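Local coordinates for protein Tubulin/ftsz, gtpase (Methanosaeta thermophila, PDB 3ZID) that binds and hydrolyses GTP as a tubulin/FtsZ-family cytoskeletal GTPase and is probably involved in the control of archaeal cell shape, at residues A[51-54]-A[55-58]; A[84-87]-A[88-92]; A[351-354]-A[355-359]. One frame throughout, in Å; residues are numbered along the deposited sequence.

Three local helical contacts follow one another along the chain. Contact 1 (51-58) forms the short helix 52-56 that joins strands 42-49 and 66-68 of the parallel sheet. Contact 2 (84-92) lies in the next helix, 79-98, against helix 117-131. Their centres are about 19 Å apart and their nearest atoms about 10 Å. Contact 1 reaches close to the bound GDP, whereas contact 2 stands further back. The centre of contact 3 (351-359) lies about 50 Å from that of contact 1 and about 48 Å from that of contact 2, away from the nucleotide site. Contacts 1 and 2 thus belong to the GTPase domain, contact 3 to a long exposed helix, 326-369, reaching out from the body.

Contact 1: residues A[51-54]-A[55-58]; sequences AIND and LKEL
I52 and K56 are joined one helical turn apart: K56 N donates to I52 O over 2.9 Å. The start of the K56 side chain then folds back over the same carbonyl, CG lying 3.3 Å from I52 O, because CG sits beside the backbone N (chi1 -79°). Further out, K56 runs alongside N53, the two side chains pointing the same way. The ammonium NZ ends 3.8 Å from N53 OD1, a loose polar approach. One residue on, E57 N is shared between two carbonyls: it bonds to N53 O at 3.1 Å and more weakly to D54 O. With CG beside the backbone N (chi1 -62°), the otherwise extended E57 side chain lies back along the turn, CG 3.2 Å from N53 O. Its carboxylate also comes near that of D54, OE2 standing 4.2 Å from D54 OD1 with the two planes nearly perpendicular (85°), so that like charges lie close together. D54 OD2 also takes a weak hydrogen bond from N49 ND2, and the D54 side chain touches Q11 and N14, both GTP-binding residues. That side chain comes within about 4 Å of the bound GDP, which puts this turn beside the nucleotide pocket. A51 occupies the N-cap position, its backbone N hydrogen-bonded to OD1 of N49. L58 CG rests 3.6 Å from D54 O. L55 and L58 are both buried. This is the helix of a beta-alpha-beta unit in the GTPase domain: L55 packs on A47 and N49 of strand 42-49 and on H68 of strand 66-68, L58 on A47 and R66, and both leucines also touch N14 of helix 10-30.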
# COMPACT_ATOMS: atom_id res chain seq x y z
N ALA A 51 3.62 -17.63 -7.87
CA ALA A 51 4.71 -18.45 -7.34
C ALA A 51 4.21 -19.28 -6.17
O ALA A 51 3.89 -18.76 -5.11
CB ALA A 51 5.87 -17.56 -6.91
N ILE A 52 4.10 -20.59 -6.38
CA ILE A 52 3.50 -21.46 -5.36
C ILE A 52 4.35 -21.55 -4.09
O ILE A 52 3.81 -21.75 -3.00
CB ILE A 52 3.14 -22.87 -5.92
CG1 ILE A 52 2.27 -23.63 -4.92
CG2 ILE A 52 4.39 -23.65 -6.31
CD1 ILE A 52 1.84 -24.98 -5.41
N ASN A 53 5.67 -21.39 -4.21
CA ASN A 53 6.53 -21.33 -3.02
C ASN A 53 6.11 -20.24 -2.04
O ASN A 53 6.14 -20.45 -0.83
CB ASN A 53 8.01 -21.15 -3.38
CG ASN A 53 8.67 -22.45 -3.78
OD1 ASN A 53 8.20 -23.53 -3.44
ND2 ASN A 53 9.78 -22.35 -4.50
N ASP A 54 5.75 -19.07 -2.57
CA ASP A 54 5.28 -17.97 -1.74
C ASP A 54 4.03 -18.34 -0.96
O ASP A 54 3.92 -18.04 0.22
CB ASP A 54 4.99 -16.72 -2.58
CG ASP A 54 6.20 -16.24 -3.36
OD1 ASP A 54 7.29 -16.82 -3.20
OD2 ASP A 54 6.05 -15.27 -4.13
N LEU A 55 3.07 -18.98 -1.64
CA LEU A 55 1.82 -19.37 -0.99
C LEU A 55 2.07 -20.44 0.05
O LEU A 55 1.41 -20.48 1.09
CB LEU A 55 0.80 -19.84 -2.02
CG LEU A 55 0.37 -18.81 -3.06
CD1 LEU A 55 -0.32 -19.50 -4.22
CD2 LEU A 55 -0.57 -17.78 -2.43
N LYS A 56 3.05 -21.30 -0.22
CA LYS A 56 3.41 -22.37 0.71
C LYS A 56 3.96 -21.81 2.02
O LYS A 56 3.69 -22.35 3.09
CB LYS A 56 4.42 -23.31 0.07
CG LYS A 56 3.80 -24.30 -0.89
CD LYS A 56 4.87 -25.02 -1.71
CE LYS A 56 5.89 -25.73 -0.83
NZ LYS A 56 6.85 -26.54 -1.65
N GLU A 57 4.75 -20.75 1.92
CA GLU A 57 5.36 -20.14 3.09
C GLU A 57 4.38 -19.37 3.98
O GLU A 57 4.76 -18.92 5.06
CB GLU A 57 6.51 -19.20 2.68
CG GLU A 57 7.67 -19.88 1.95
CD GLU A 57 8.52 -18.88 1.17
OE1 GLU A 57 8.93 -17.85 1.74
OE2 GLU A 57 8.76 -19.12 -0.04
N LEU A 58 3.15 -19.19 3.54
CA LEU A 58 2.16 -18.50 4.37
C LEU A 58 1.82 -19.40 5.55
O LEU A 58 1.82 -20.62 5.41
CB LEU A 58 0.92 -18.12 3.56
CG LEU A 58 1.17 -17.17 2.38
CD1 LEU A 58 -0.13 -16.78 1.69
CD2 LEU A 58 1.95 -15.92 2.80

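Contact 2: residues A[84-87]-A[88-92]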
# COMPACT_ATOMS: atom_id res chain seq x y z
N GLN A 84 0.16 -10.46 -19.06
CA GLN A 84 -0.26 -11.60 -19.87
C GLN A 84 -0.80 -12.71 -18.98
O GLN A 84 -1.87 -13.27 -19.23
CB GLN A 84 0.89 -12.14 -20.73
CG GLN A 84 1.29 -11.25 -21.90
CD GLN A 84 2.55 -11.73 -22.61
OE1 GLN A 84 3.30 -12.57 -22.09
NE2 GLN A 84 2.80 -11.19 -23.79
N GLY A 85 -0.04 -13.01 -17.92
CA GLY A 85 -0.43 -13.99 -16.94
C GLY A 85 -1.81 -13.73 -16.36
O GLY A 85 -2.60 -14.66 -16.17
N PHE A 86 -2.11 -12.46 -16.08
CA PHE A 86 -3.43 -12.12 -15.57
C PHE A 86 -4.55 -12.40 -16.59
O PHE A 86 -5.55 -13.03 -16.25
CB PHE A 86 -3.50 -10.66 -15.12
CG PHE A 86 -4.85 -10.27 -14.60
CD1 PHE A 86 -5.23 -10.62 -13.31
CD2 PHE A 86 -5.76 -9.59 -15.40
CE1 PHE A 86 -6.48 -10.29 -12.83
CE2 PHE A 86 -7.01 -9.26 -14.93
CZ PHE A 86 -7.37 -9.61 -13.65
N TRP A 87 -4.38 -11.93 -17.82
CA TRP A 87 -5.39 -12.15 -18.86
C TRP A 87 -5.70 -13.62 -19.09
O TRP A 87 -6.85 -14.02 -19.18
CB TRP A 87 -4.96 -11.46 -20.15
CG TRP A 87 -4.97 -9.99 -20.00
CD1 TRP A 87 -5.93 -9.24 -19.37
CD2 TRP A 87 -3.94 -9.07 -20.39
NE1 TRP A 87 -5.59 -7.91 -19.39
CE2 TRP A 87 -4.37 -7.78 -20.00
CE3 TRP A 87 -2.71 -9.22 -21.05
CZ2 TRP A 87 -3.60 -6.64 -20.24
CZ3 TRP A 87 -1.96 -8.08 -21.29
CH2 TRP A 87 -2.40 -6.81 -20.89
N GLU A 88 -4.65 -14.43 -19.12
CA GLU A 88 -4.78 -15.87 -19.30
C GLU A 88 -5.54 -16.53 -18.16
O GLU A 88 -6.19 -17.55 -18.36
CB GLU A 88 -3.40 -16.50 -19.46
CG GLU A 88 -2.72 -16.12 -20.78
CD GLU A 88 -1.24 -16.49 -20.81
OE1 GLU A 88 -0.76 -17.15 -19.87
OE2 GLU A 88 -0.56 -16.12 -21.79
N ASN A 89 -5.49 -15.93 -16.97
CA ASN A 89 -6.13 -16.54 -15.80
C ASN A 89 -7.19 -15.67 -15.14
O ASN A 89 -7.67 -16.00 -14.06
CB ASN A 89 -5.07 -16.89 -14.76
CG ASN A 89 -4.06 -17.89 -15.28
OD1 ASN A 89 -4.25 -19.09 -15.14
ND2 ASN A 89 -2.97 -17.39 -15.87
N GLN A 90 -7.58 -14.61 -15.84
CA GLN A 90 -8.52 -13.61 -15.33
C GLN A 90 -9.83 -14.20 -14.81
O GLN A 90 -10.28 -13.88 -13.71
CB GLN A 90 -8.82 -12.58 -16.43
CG GLN A 90 -9.83 -11.51 -16.05
CD GLN A 90 -9.94 -10.40 -17.09
OE1 GLN A 90 -8.94 -10.00 -17.70
NE2 GLN A 90 -11.15 -9.89 -17.29
N GLU A 91 -10.44 -15.07 -15.60
CA GLU A 91 -11.72 -15.65 -15.23
C GLU A 91 -11.59 -16.52 -13.98
O GLU A 91 -12.46 -16.50 -13.11
CB GLU A 91 -12.30 -16.44 -16.39
CG GLU A 91 -12.51 -15.60 -17.66
CD GLU A 91 -13.67 -14.61 -17.57
OE1 GLU A 91 -14.22 -14.38 -16.46
OE2 GLU A 91 -14.05 -14.05 -18.62
N MET A 92 -10.50 -17.26 -13.90
CA MET A 92 -10.26 -18.14 -12.77
C MET A 92 -10.11 -17.34 -11.48
O MET A 92 -10.64 -17.70 -10.43
CB MET A 92 -9.00 -18.98 -13.04
CG MET A 92 -8.69 -20.00 -11.97
SD MET A 92 -7.34 -19.49 -10.91
CE MET A 92 -5.97 -19.47 -12.08
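E88 starts the second segment with a backbone bond, E88 N donating to Q84 O at 3.0 Å. Its CG sits 3.4 Å from the same Q84 oxygen, and the extended chain carries the carboxylate back past that carbonyl. N89 follows with a side-chain bond: ND2 reaches back to G85 O over 2.8 Å at an N-H...O angle of 177°. The oxygen lies in the N89 amide plane and the donor in the carbonyl plane, so the amide is held in orientation. N89 N bonds to F86 O at 3.0 Å, from well above the carbonyl plane, and weakly to G85 O. Here helix 79-98 of the GTPase domain is kinked: the amides of E91 and M92 lack their bonds to the preceding turn, while N89 also touches V69 and P70. Q90 comes next, its backbone N bonding only weakly to W87 O. With CG anti to N (chi1 178°), its extended side chain touches two aromatic rings. CB lies over one face of F86, with CG 3.8 Å from F86 CE2, and OE1 meets the edge of the W87 indole in plane, 3.5 Å from CD1. The amide and the F86 ring are 27° apart in plane. Beyond these rings lies helix 117-131, where F86 meets F120 edge-to-face and packs on L123 and M124, and Q90 touches E127.

Contact 3: residues A[351-354]-A[355-359]; sequences SELY and EAFEQ
A356 N makes the shortest of the four backbone bonds that link the two segments, donating to E352 O over 2.8 Å. Three similar bonds follow the same i to i+4 spacing: E355 N to S351 O, F357 N to L353 O and E358 N to Y354 O. The methyl of A356 lies close over the turn, CB being 3.3 Å from E352 O. On one flank L353 and F357 run side by side and point the same way, with L353 CD1 packed 3.8 Å from F357 CE2. The edge of the same phenyl ring meets the L353 carbonyl, CD2 standing 3.2 Å from L353 O near the ring plane. Y354 and E358 make the second side-chain pair. The Y354 ring is carried toward the following turn by CG lying opposite the backbone N (chi1 -179°). The extended E358 side chain brings OE2 obliquely to the ring, 3.2 Å from Y354 CE1 and 3.6 Å from Y354 OH. Ring and carboxylate planes are 57° apart, and a partly positive ring hydrogen probably makes the approach favourable. Most of the residues that touch here are exposed, and several meet crystal neighbours. Regular i to i+4 bonding with side-chain pairs at the same spacing is characteristic of a continuous alpha-helix, here the long C-terminal helix 326-369, at a place remote from the nucleotide site.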
# COMPACT_ATOMS: atom_id res chain seq x y z
N SER A 351 30.16 3.72 -28.82
CA SER A 351 31.14 4.77 -29.08
C SER A 351 32.59 4.26 -29.02
O SER A 351 33.40 4.60 -29.89
CB SER A 351 30.94 5.93 -28.10
OG SER A 351 31.95 6.90 -28.29
N GLU A 352 32.91 3.44 -28.02
CA GLU A 352 34.27 2.90 -27.92
C GLU A 352 34.51 1.87 -29.03
O GLU A 352 35.64 1.68 -29.48
CB GLU A 352 34.52 2.25 -26.56
CG GLU A 352 33.70 1.02 -26.29
CD GLU A 352 34.15 0.27 -25.06
OE1 GLU A 352 35.07 0.76 -24.36
OE2 GLU A 352 33.61 -0.82 -24.81
N LEU A 353 33.44 1.20 -29.44
CA LEU A 353 33.52 0.23 -30.53
C LEU A 353 33.74 0.95 -31.87
O LEU A 353 34.52 0.49 -32.71
CB LEU A 353 32.24 -0.62 -30.53
CG LEU A 353 32.05 -1.72 -31.57
CD1 LEU A 353 33.10 -2.80 -31.41
CD2 LEU A 353 30.67 -2.32 -31.43
N TYR A 354 33.08 2.09 -32.07
CA TYR A 354 33.31 2.88 -33.28
C TYR A 354 34.76 3.38 -33.27
O TYR A 354 35.44 3.36 -34.28
CB TYR A 354 32.33 4.06 -33.35
CG TYR A 354 32.46 4.96 -34.57
CD1 TYR A 354 33.38 6.00 -34.60
CD2 TYR A 354 31.64 4.77 -35.67
CE1 TYR A 354 33.49 6.84 -35.71
CE2 TYR A 354 31.73 5.60 -36.78
CZ TYR A 354 32.66 6.63 -36.80
OH TYR A 354 32.75 7.45 -37.91
N GLU A 355 35.21 3.79 -32.08
CA GLU A 355 36.53 4.34 -31.85
C GLU A 355 37.60 3.30 -32.10
O GLU A 355 38.64 3.59 -32.68
CB GLU A 355 36.62 4.82 -30.40
CG GLU A 355 38.02 5.13 -29.90
CD GLU A 355 38.62 6.38 -30.51
OE1 GLU A 355 38.88 6.41 -31.73
OE2 GLU A 355 38.84 7.35 -29.75
N ALA A 356 37.34 2.07 -31.65
CA ALA A 356 38.26 0.97 -31.84
C ALA A 356 38.46 0.68 -33.32
O ALA A 356 39.59 0.48 -33.78
CB ALA A 356 37.74 -0.27 -31.13
N PHE A 357 37.35 0.66 -34.07
CA PHE A 357 37.40 0.45 -35.51
C PHE A 357 38.22 1.51 -36.26
O PHE A 357 38.91 1.20 -37.23
CB PHE A 357 36.00 0.30 -36.09
CG PHE A 357 35.50 -1.12 -36.09
CD1 PHE A 357 35.93 -2.01 -37.06
CD2 PHE A 357 34.64 -1.56 -35.10
CE1 PHE A 357 35.48 -3.32 -37.06
CE2 PHE A 357 34.19 -2.87 -35.10
CZ PHE A 357 34.61 -3.75 -36.08
N GLU A 358 38.12 2.76 -35.81
CA GLU A 358 38.90 3.83 -36.42
C GLU A 358 40.38 3.60 -36.13
O GLU A 358 41.25 3.85 -36.97
CB GLU A 358 38.45 5.21 -35.92
CG GLU A 358 37.35 5.85 -36.75
CD GLU A 358 37.07 7.29 -36.34
OE1 GLU A 358 37.67 7.76 -35.35
OE2 GLU A 358 36.24 7.95 -37.00
N GLN A 359 40.65 3.11 -34.92
CA GLN A 359 42.01 2.78 -34.49
C GLN A 359 42.58 1.66 -35.37
O GLN A 359 43.67 1.76 -35.91
CB GLN A 359 42.01 2.39 -33.00
CG GLN A 359 43.38 2.32 -32.32
CD GLN A 359 43.37 1.55 -30.99
OE1 GLN A 359 42.67 0.54 -30.84
NE2 GLN A 359 44.03 2.12 -29.99